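Local coordinates for A rubisco-like protein (Burkholderia fungorum, PDB 3NWR) that is of unestablished activity but probably carries out a reaction related to the enolisation chemistry of the rubisco family, at residues Gly173-Ala176 / Ala177-Ala180; Ala204-Leu208 / Ala209-Arg213. All coordinates share one frame; numbering follows the deposited sequence.

Contact 1 of 2, residues Gly173-Ala176 / Ala177-Ala180; sequences GLSA and AETA
Glu178 reaches back from the first turn of helix 176-189 to Ser175, the residue just before that helix, and Ser175 in turn reaches forward to Glu178. Followed outward, the glutamate starts with CB, which lies 3.4 Å from Ser175 OG. CG leaves anti to the carbonyl carbon (chi1 -72°), which brings it back over the serine side chain, with Glu178 CG and Ser175 OG 3.2 Å apart. Beyond CG the chain is extended, and CD passes the same hydroxyl before OE1 arrives at the backbone of Ser175. There Ser175 N donates to Glu178 OE1 at 2.9 Å in an almost straight bond (173°), meeting the oxygen on its anti side and somewhat out of the carboxylate plane. The return bond runs from Glu178 N to Ser175 OG at 3.0 Å, so the pair forms a capping box with Ser175 as N-cap.

Leu174 crosses both Glu178 and Thr179 at an angle: its CD2 lies 3.8 Å from Glu178 OE1, and its CB 3.5 Å from Thr179 OG1. That threonine doubles the grip on the serine carbonyl. Thr179 N and Thr179 OG1 both donate to Ser175 O, from opposite faces of the carbonyl plane, the hydroxyl at 2.8 Å. Arg56 of the second subunit adds a long, weak ion pair to Glu178 OE1 and a weak hydrogen bond to Gly173 O.

Chemically, the box supplies acceptors to two N-H groups at the helix start, Ser175 N and Glu178 N. A carboxylate beside the N-terminus would also be favoured by the helix dipole, and the positive end of the helix may favour the ionised form of Glu178.

Contact 2 of 2, residues Ala204-Leu208 / Ala209-Arg213; sequences AHAPL and AERVR
Arg211 and Leu208 are set at an angle to each other on the first turn of helix 208-226, the leucine methyl CD2 lying 3.5 Å from Arg211 NH2. The arginine starts from the helix extended, CG anti to the backbone N (chi1 -168°), and then bends at chi3 (81°), which swings the guanidinium back toward the loop. Its edge faces the carbonyl of Ala206: NH1 donates to Ala206 O at 2.9 Å, with the oxygen in the guanidinium plane but the N-H bent away from it (136°). The stronger polar partner is Asp196, whose OD2 forms a salt bridge with NH2, and NH1 also donates to Ala201 O. Bonds to several partners, on both terminal nitrogens and on NE, should hold the rotation of the buried group.

Leu208 and Val212, one turn apart, lie side by side and point the same way, with Leu208 CD1 3.7 Å from Val212 CG2. On another side of the turn, Pro207, the N-cap residue, meets Glu210 at an angle, its ring CG 3.8 Å from Glu210 OE2. The other carboxylate oxygen, Glu210 OE1, accepts from a water that also donates to His205 O, linking the exposed acid to the loop. Regular helical bonding begins with Arg211 N to Pro207 O at 2.8 Å.

These orientations divide the turn between its neighbours. Leu208, Ala209 and Val212 pack on helix 240-252 through His246, Leu249 and Val250, whereas Glu210 and Arg211 touch Ala176 and Thr179 of helix 176-189; the helix start therefore packs against both neighbours, as expected for successive helices around a TIM barrel.

In the fold
Contact 1 precedes contact 2 along the chain, and both mark a passage from loop into helix, at the starts of the successive helices 176-189 and 208-226. Their centres are 8 Å apart, on the same side of the chain's centre, within the TIM-barrel catalytic domain of the rubisco large-chain family. The two loops touch directly: Leu174 O is 3.3 Å from Ala206 CB, and Gly173 CA is 3.7 Å from His205 ND1. Both regions also meet the second subunit, with Arg56 of that chain weakly bonded at each. The paired helix starts thus belong at once to the barrel's outer helical layer and to the dimer interface.

Contact 1 of 2, residues Gly173-Ala176 / Ala177-Ala180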
ATOM      1  N   GLY A 173     -20.975  -0.076 -14.416  1.00 18.15           N
ATOM      2  CA  GLY A 173     -22.428  -0.127 -14.494  1.00 18.70           C
ATOM      3  C   GLY A 173     -22.982  -0.544 -15.842  1.00 17.66           C
ATOM      4  O   GLY A 173     -24.105  -1.049 -15.922  1.00 21.30           O
ATOM      5  N   LEU A 174     -22.223  -0.312 -16.910  1.00 18.90           N
ATOM      6  CA  LEU A 174     -22.608  -0.824 -18.222  1.00 18.62           C
ATOM      7  C   LEU A 174     -22.576  -2.341 -18.244  1.00 17.48           C
ATOM      8  O   LEU A 174     -21.774  -2.975 -17.557  1.00 19.51           O
ATOM      9  CB  LEU A 174     -21.677  -0.305 -19.318  1.00 16.89           C
ATOM     10  CG  LEU A 174     -21.614   1.200 -19.583  1.00 17.07           C
ATOM     11  CD1 LEU A 174     -20.606   1.482 -20.684  1.00 20.39           C
ATOM     12  CD2 LEU A 174     -22.984   1.756 -19.957  1.00 20.99           C
ATOM     13  N   SER A 175     -23.447  -2.933 -19.053  1.00 19.12           N
ATOM     14  CA  SER A 175     -23.375  -4.368 -19.290  1.00 20.78           C
ATOM     15  C   SER A 175     -22.191  -4.677 -20.205  1.00 17.35           C
ATOM     16  O   SER A 175     -21.581  -3.767 -20.776  1.00 17.18           O
ATOM     17  CB  SER A 175     -24.661  -4.846 -19.961  1.00 19.12           C
ATOM     18  OG  SER A 175     -24.726  -4.359 -21.287  1.00 20.28           O
ATOM     19  N   ALA A 176     -21.878  -5.960 -20.368  1.00 17.68           N
ATOM     20  CA  ALA A 176     -20.806  -6.343 -21.274  1.00 18.20           C
ATOM     21  C   ALA A 176     -21.119  -5.880 -22.691  1.00 20.70           C
ATOM     22  O   ALA A 176     -20.258  -5.342 -23.375  1.00 19.00           O
ATOM     23  CB  ALA A 176     -20.561  -7.851 -21.235  1.00 20.79           C
ATOM     24  N   ALA A 177     -22.362  -6.080 -23.125  1.00 20.54           N
ATOM     25  CA  ALA A 177     -22.776  -5.662 -24.461  1.00 21.98           C
ATOM     26  C   ALA A 177     -22.690  -4.152 -24.628  1.00 18.62           C
ATOM     27  O   ALA A 177     -22.233  -3.663 -25.661  1.00 22.28           O
ATOM     28  CB  ALA A 177     -24.202  -6.154 -24.761  1.00 21.72           C
ATOM     29  N   GLU A 178     -23.137  -3.415 -23.618  1.00 19.10           N
ATOM     30  CA  GLU A 178     -23.092  -1.958 -23.683  1.00 20.66           C
ATOM     31  C   GLU A 178     -21.646  -1.464 -23.738  1.00 19.26           C
ATOM     32  O   GLU A 178     -21.328  -0.514 -24.452  1.00 18.29           O
ATOM     33  CB  GLU A 178     -23.835  -1.338 -22.500  1.00 20.94           C
ATOM     34  CG  GLU A 178     -25.355  -1.480 -22.578  1.00 23.82           C
ATOM     35  CD  GLU A 178     -26.051  -1.067 -21.294  1.00 30.96           C
ATOM     36  OE1 GLU A 178     -25.436  -1.174 -20.215  1.00 23.38           O
ATOM     37  OE2 GLU A 178     -27.225  -0.645 -21.362  1.00 34.34           O
ATOM     38  N   THR A 179     -20.769  -2.130 -22.992  1.00 17.82           N
ATOM     39  CA  THR A 179     -19.360  -1.748 -22.983  1.00 19.12           C
ATOM     40  C   THR A 179     -18.747  -1.969 -24.360  1.00 18.44           C
ATOM     41  O   THR A 179     -18.036  -1.111 -24.892  1.00 18.21           O
ATOM     42  CB  THR A 179     -18.579  -2.564 -21.949  1.00 15.37           C
ATOM     43  OG1 THR A 179     -19.171  -2.382 -20.658  1.00 17.52           O
ATOM     44  CG2 THR A 179     -17.109  -2.111 -21.890  1.00 15.84           C
ATOM     45  N   ALA A 180     -19.033  -3.132 -24.940  1.00 17.70           N
ATOM     46  CA  ALA A 180     -18.540  -3.463 -26.270  1.00 17.98           C
ATOM     47  C   ALA A 180     -19.016  -2.469 -27.333  1.00 17.87           C
ATOM     48  O   ALA A 180     -18.240  -2.053 -28.181  1.00 19.04           O
ATOM     49  CB  ALA A 180     -18.953  -4.886 -26.643  1.00 20.86           C
TER

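Contact 2 of 2, residues Ala204-Leu208 / Ala209-Arg213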
ATOM      1  N   ALA A 204     -20.639  -7.392 -11.169  1.00 20.00           N
ATOM      2  CA  ALA A 204     -21.765  -8.218 -11.592  1.00 20.04           C
ATOM      3  C   ALA A 204     -22.387  -7.686 -12.892  1.00 22.65           C
ATOM      4  O   ALA A 204     -22.904  -8.456 -13.704  1.00 20.35           O
ATOM      5  CB  ALA A 204     -22.811  -8.310 -10.475  1.00 18.93           C
ATOM      6  N   HIS A 205     -22.309  -6.371 -13.098  1.00 19.90           N
ATOM      7  CA  HIS A 205     -22.895  -5.737 -14.283  1.00 18.82           C
ATOM      8  C   HIS A 205     -22.265  -6.213 -15.590  1.00 19.52           C
ATOM      9  O   HIS A 205     -22.928  -6.305 -16.627  1.00 20.46           O
ATOM     10  CB  HIS A 205     -22.754  -4.219 -14.189  1.00 22.09           C
ATOM     11  CG  HIS A 205     -23.294  -3.645 -12.919  1.00 21.01           C
ATOM     12  ND1 HIS A 205     -22.533  -2.884 -12.056  1.00 21.77           N
ATOM     13  CD2 HIS A 205     -24.526  -3.727 -12.362  1.00 20.74           C
ATOM     14  CE1 HIS A 205     -23.276  -2.513 -11.029  1.00 18.59           C
ATOM     15  NE2 HIS A 205     -24.486  -3.020 -11.186  1.00 26.57           N
ATOM     16  N   ALA A 206     -20.971  -6.488 -15.535  1.00 19.98           N
ATOM     17  CA  ALA A 206     -20.212  -6.846 -16.722  1.00 18.81           C
ATOM     18  C   ALA A 206     -18.986  -7.624 -16.284  1.00 18.71           C
ATOM     19  O   ALA A 206     -17.875  -7.096 -16.287  1.00 18.24           O
ATOM     20  CB  ALA A 206     -19.804  -5.596 -17.494  1.00 15.64           C
ATOM     21  N   PRO A 207     -19.185  -8.889 -15.892  1.00 17.16           N
ATOM     22  CA  PRO A 207     -18.086  -9.708 -15.383  1.00 17.21           C
ATOM     23  C   PRO A 207     -16.934  -9.734 -16.370  1.00 18.37           C
ATOM     24  O   PRO A 207     -17.132  -9.700 -17.585  1.00 18.52           O
ATOM     25  CB  PRO A 207     -18.716 -11.099 -15.246  1.00 19.56           C
ATOM     26  CG  PRO A 207     -20.171 -10.815 -15.040  1.00 22.52           C
ATOM     27  CD  PRO A 207     -20.461  -9.628 -15.914  1.00 20.83           C
ATOM     28  N   LEU A 208     -15.733  -9.791 -15.820  1.00 18.65           N
ATOM     29  CA  LEU A 208     -14.512  -9.737 -16.598  1.00 20.20           C
ATOM     30  C   LEU A 208     -14.574 -10.644 -17.822  1.00 20.35           C
ATOM     31  O   LEU A 208     -14.296 -10.206 -18.942  1.00 23.52           O
ATOM     32  CB  LEU A 208     -13.337 -10.104 -15.701  1.00 20.91           C
ATOM     33  CG  LEU A 208     -11.906  -9.926 -16.202  1.00 24.99           C
ATOM     34  CD1 LEU A 208     -11.528 -11.027 -17.185  1.00 21.32           C
ATOM     35  CD2 LEU A 208     -11.710  -8.540 -16.793  1.00 21.88           C
ATOM     36  N   ALA A 209     -14.954 -11.902 -17.619  1.00 20.12           N
ATOM     37  CA  ALA A 209     -14.973 -12.861 -18.717  1.00 24.09           C
ATOM     38  C   ALA A 209     -15.871 -12.402 -19.870  1.00 22.26           C
ATOM     39  O   ALA A 209     -15.425 -12.335 -21.017  1.00 24.11           O
ATOM     40  CB  ALA A 209     -15.384 -14.237 -18.222  1.00 26.47           C
ATOM     41  N   GLU A 210     -17.121 -12.066 -19.561  1.00 18.94           N
ATOM     42  CA  GLU A 210     -18.058 -11.599 -20.581  1.00 18.74           C
ATOM     43  C   GLU A 210     -17.589 -10.299 -21.226  1.00 18.61           C
ATOM     44  O   GLU A 210     -17.714 -10.118 -22.433  1.00 18.32           O
ATOM     45  CB  GLU A 210     -19.442 -11.357 -19.979  1.00 24.50           C
ATOM     46  CG  GLU A 210     -20.105 -12.572 -19.367  1.00 29.91           C
ATOM     47  CD  GLU A 210     -21.450 -12.225 -18.754  1.00 35.17           C
ATOM     48  OE1 GLU A 210     -22.101 -11.272 -19.241  1.00 38.70           O
ATOM     49  OE2 GLU A 210     -21.855 -12.902 -17.786  1.00 40.47           O
ATOM     50  N   ARG A 211     -17.065  -9.391 -20.411  1.00 17.36           N
ATOM     51  CA  ARG A 211     -16.641  -8.097 -20.916  1.00 16.80           C
ATOM     52  C   ARG A 211     -15.474  -8.236 -21.894  1.00 15.83           C
ATOM     53  O   ARG A 211     -15.474  -7.612 -22.955  1.00 15.34           O
ATOM     54  CB  ARG A 211     -16.278  -7.167 -19.752  1.00 15.59           C
ATOM     55  CG  ARG A 211     -16.096  -5.714 -20.157  1.00 18.16           C
ATOM     56  CD  ARG A 211     -15.973  -4.797 -18.950  1.00 18.15           C
ATOM     57  NE  ARG A 211     -14.634  -4.791 -18.365  1.00 16.97           N
ATOM     58  CZ  ARG A 211     -14.297  -5.413 -17.238  1.00 15.55           C
ATOM     59  NH1 ARG A 211     -15.192  -6.138 -16.570  1.00 14.03           N
ATOM     60  NH2 ARG A 211     -13.049  -5.327 -16.786  1.00 16.97           N
ATOM     61  N   VAL A 212     -14.487  -9.057 -21.541  1.00 16.20           N
ATOM     62  CA  VAL A 212     -13.335  -9.261 -22.418  1.00 14.70           C
ATOM     63  C   VAL A 212     -13.767  -9.862 -23.750  1.00 17.15           C
ATOM     64  O   VAL A 212     -13.359  -9.392 -24.808  1.00 16.92           O
ATOM     65  CB  VAL A 212     -12.256 -10.154 -21.768  1.00 16.01           C
ATOM     66  CG1 VAL A 212     -11.190 -10.538 -22.789  1.00 16.71           C
ATOM     67  CG2 VAL A 212     -11.618  -9.439 -20.573  1.00 16.32           C
ATOM     68  N   ARG A 213     -14.590 -10.907 -23.690  1.00 19.35           N
ATOM     69  CA  ARG A 213     -15.066 -11.538 -24.919  1.00 19.07           C
ATOM     70  C   ARG A 213     -15.859 -10.582 -25.817  1.00 18.55           C
ATOM     71  O   ARG A 213     -15.615 -10.510 -27.025  1.00 19.67           O
ATOM     72  CB  ARG A 213     -15.885 -12.791 -24.598  1.00 18.94           C
ATOM     73  CG  ARG A 213     -15.098 -13.887 -23.917  1.00 21.43           C
ATOM     74  CD  ARG A 213     -15.984 -15.104 -23.692  1.00 23.53           C
ATOM     75  NE  ARG A 213     -15.198 -16.275 -23.323  1.00 31.53           N
ATOM     76  CZ  ARG A 213     -15.066 -16.721 -22.080  1.00 30.40           C
ATOM     77  NH1 ARG A 213     -15.675 -16.095 -21.088  1.00 30.19           N
ATOM     78  NH2 ARG A 213     -14.331 -17.796 -21.830  1.00 38.86           N
TER
HETATM   79  O   HOH W   1     -22.987  -8.209 -18.878  1.00 23.75           O